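Local atomic coordinates of Exo-1,5-alpha-L-arabinofuranobiosidase (Gibberella zeae, PDB entry 2YDT), a protein that probably hydrolyses alpha-1,5-linked L-arabinan from the chain end, as an exo-acting arabinofuranobiosidase, and binds arabinofuranose and an iminosugar inhibitor. Residues A[295-300]-A[312-317]. Residues are numbered along the deposited sequence; the frame is centred on the assembly and turned at random.
Sequences GTRSEI and WKKWDV. With MN (manganese (II) ion), chain M.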
loop_
_atom_site.group_PDB
_atom_site.type_symbol
_atom_site.label_atom_id
_atom_site.label_comp_id
_atom_site.label_asym_id
_atom_site.label_seq_id
_atom_site.Cartn_x
_atom_site.Cartn_y
_atom_site.Cartn_z
ATOM N N GLY A 295 -3.476 9.993 -3.233
ATOM C CA GLY A 295 -2.159 10.477 -3.661
ATOM C C GLY A 295 -2.147 11.826 -4.382
ATOM O O GLY A 295 -1.097 12.240 -4.894
ATOM N N THR A 296 -3.294 12.529 -4.384
ATOM C CA THR A 296 -3.413 13.822 -5.086
ATOM C C THR A 296 -3.869 14.964 -4.176
ATOM O O THR A 296 -3.966 16.116 -4.652
ATOM C CB THR A 296 -4.361 13.744 -6.275
ATOM O OG1 THR A 296 -5.705 13.454 -5.860
ATOM C CG2 THR A 296 -3.874 12.706 -7.333
ATOM N N ARG A 297 -4.191 14.663 -2.928
ATOM C CA ARG A 297 -4.608 15.683 -1.928
ATOM C C ARG A 297 -3.999 15.384 -0.603
ATOM O O ARG A 297 -3.655 14.233 -0.351
ATOM C CB ARG A 297 -6.134 15.657 -1.756
ATOM C CG ARG A 297 -6.876 15.908 -3.021
ATOM C CD ARG A 297 -8.332 16.099 -2.776
ATOM N NE ARG A 297 -8.541 17.276 -1.931
ATOM C CZ ARG A 297 -9.041 18.431 -2.346
ATOM N NH1 ARG A 297 -9.426 18.600 -3.618
ATOM N NH2 ARG A 297 -9.163 19.421 -1.463
ATOM N N SER A 298 -3.924 16.391 0.289
ATOM C CA SER A 298 -3.307 16.192 1.591
ATOM C C SER A 298 -4.245 15.773 2.709
ATOM O O SER A 298 -3.779 15.288 3.753
ATOM C CB SER A 298 -2.534 17.452 2.005
ATOM O OG SER A 298 -3.418 18.544 2.151
ATOM N N GLU A 299 -5.556 15.955 2.522
ATOM C CA GLU A 299 -6.503 15.629 3.566
ATOM C C GLU A 299 -6.626 14.120 3.803
ATOM O O GLU A 299 -6.213 13.294 2.955
ATOM C CB GLU A 299 -7.892 16.200 3.264
ATOM C CG GLU A 299 -7.880 17.733 3.113
ATOM C CD GLU A 299 -7.701 18.229 1.714
ATOM O OE1 GLU A 299 -7.376 17.454 0.798
ATOM O OE2 GLU A 299 -7.917 19.444 1.478
ATOM N N ILE A 300 -7.182 13.766 4.953
ATOM C CA ILE A 300 -7.647 12.387 5.204
ATOM C C ILE A 300 -9.176 12.377 5.078
ATOM O O ILE A 300 -9.847 13.412 5.336
ATOM C CB ILE A 300 -7.143 11.804 6.515
ATOM C CG1 ILE A 300 -7.674 12.582 7.741
ATOM C CG2 ILE A 300 -5.570 11.670 6.451
ATOM C CD1 ILE A 300 -7.504 11.855 9.053
ATOM N N TRP A 312 -18.872 9.999 4.271
ATOM C CA TRP A 312 -17.421 10.333 4.205
ATOM C C TRP A 312 -17.217 11.797 4.567
ATOM O O TRP A 312 -17.932 12.673 4.045
ATOM C CB TRP A 312 -16.819 10.042 2.842
ATOM C CG TRP A 312 -16.750 8.577 2.554
ATOM C CD1 TRP A 312 -17.695 7.810 1.896
ATOM C CD2 TRP A 312 -15.699 7.676 2.927
ATOM N NE1 TRP A 312 -17.281 6.485 1.832
ATOM C CE2 TRP A 312 -16.073 6.373 2.474
ATOM C CE3 TRP A 312 -14.488 7.822 3.617
ATOM C CZ2 TRP A 312 -15.247 5.237 2.662
ATOM C CZ3 TRP A 312 -13.680 6.679 3.805
ATOM C CH2 TRP A 312 -14.063 5.420 3.323
ATOM N N LYS A 313 -16.237 12.042 5.429
ATOM C CA LYS A 313 -15.859 13.401 5.843
ATOM C C LYS A 313 -14.383 13.634 5.494
ATOM O O LYS A 313 -13.626 12.675 5.321
ATOM C CB LYS A 313 -16.081 13.616 7.335
ATOM C CG LYS A 313 -17.450 13.127 7.912
ATOM C CD LYS A 313 -18.646 13.707 7.239
ATOM C CE LYS A 313 -19.953 13.362 7.969
ATOM N NZ LYS A 313 -21.142 13.546 7.038
ATOM N N LYS A 314 -13.988 14.894 5.387
ATOM C CA LYS A 314 -12.638 15.265 4.986
ATOM C C LYS A 314 -12.006 16.163 6.043
ATOM O O LYS A 314 -12.679 17.084 6.538
ATOM C CB LYS A 314 -12.714 15.965 3.659
ATOM C CG LYS A 314 -11.449 16.739 3.210
ATOM C CD LYS A 314 -11.679 17.443 1.893
ATOM C CE LYS A 314 -12.277 18.828 2.106
ATOM N NZ LYS A 314 -12.037 19.711 0.955
ATOM N N TRP A 315 -10.728 15.949 6.360
ATOM C CA TRP A 315 -9.998 16.692 7.401
ATOM C C TRP A 315 -8.562 17.008 6.999
ATOM O O TRP A 315 -7.840 16.129 6.500
ATOM C CB TRP A 315 -9.954 15.942 8.749
ATOM C CG TRP A 315 -11.237 15.243 9.130
ATOM C CD1 TRP A 315 -11.560 13.954 8.867
ATOM C CD2 TRP A 315 -12.372 15.805 9.800
ATOM N NE1 TRP A 315 -12.814 13.654 9.337
ATOM C CE2 TRP A 315 -13.331 14.778 9.924
ATOM C CE3 TRP A 315 -12.653 17.060 10.342
ATOM C CZ2 TRP A 315 -14.570 14.974 10.545
ATOM C CZ3 TRP A 315 -13.875 17.253 10.962
ATOM C CH2 TRP A 315 -14.814 16.222 11.057
ATOM N N ASP A 316 -8.119 18.243 7.258
ATOM C CA ASP A 316 -6.736 18.622 7.014
ATOM C C ASP A 316 -5.816 17.978 8.010
ATOM O O ASP A 316 -6.179 17.753 9.177
ATOM C CB ASP A 316 -6.563 20.157 7.126
ATOM C CG ASP A 316 -7.221 20.891 6.032
ATOM O OD1 ASP A 316 -7.081 20.499 4.856
ATOM O OD2 ASP A 316 -7.897 21.901 6.325
ATOM N N VAL A 317 -4.596 17.676 7.540
ATOM C CA VAL A 317 -3.537 17.162 8.387
ATOM C C VAL A 317 -2.225 17.832 7.969
ATOM O O VAL A 317 -2.166 18.392 6.877
ATOM C CB VAL A 317 -3.392 15.602 8.245
ATOM C CG1 VAL A 317 -4.645 14.856 8.800
ATOM C CG2 VAL A 317 -3.083 15.229 6.801
HETATM MN MN MN M . -7.790 21.269 2.952
HETATM O O HOH W 1 -4.458 19.026 4.739
HETATM O O HOH W 2 -9.462 20.992 3.192
#
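Glu-299 and Asp-316 share a manganese ion: it lies 2.2 Å from Asp-316 OD1 and is also bound by Glu-299 OE2. The two side chains run side by side in the same direction, carboxylate planes 29° apart. Asp-316 CG stands anti to its carbonyl carbon, and the Glu-299 chain bends at chi2 (93°). Arg-297 grips Glu-299 side-on, NE to OE1 at 3.0 Å and NH2 to OE2; both acceptors lie in the guanidinium plane but are met on the syn side, about 33° out of the carboxylate plane, a grip that should limit the carboxylate's rotation. Lys-314 NZ sits 3.8 Å from Arg-297 NH2, a like-charge approach probably eased by the lysine's salt bridge to Asp-268 and hydrogen bond to Thr-270. One water joins the segments, accepting from Ser-298 OG and Val-317 N and donating to Asp-316 OD1, the metal-binding oxygen. Backbone pairing is reciprocal: Ile-300 N to Trp-315 O and Trp-315 N to Ile-300 O, each 2.9 Å. Among apolar groups, Ile-300 CG1 meets Val-317 CG1 at 3.9 Å; both side chains also touch Val-364 of helix 361-364. The antiparallel hydrogen-bonded pair joins the third strand, 300-303, to the outermost, 313-315, of a four-stranded blade in a sialidase-like six-bladed beta-propeller, with the manganese site at the strand ends.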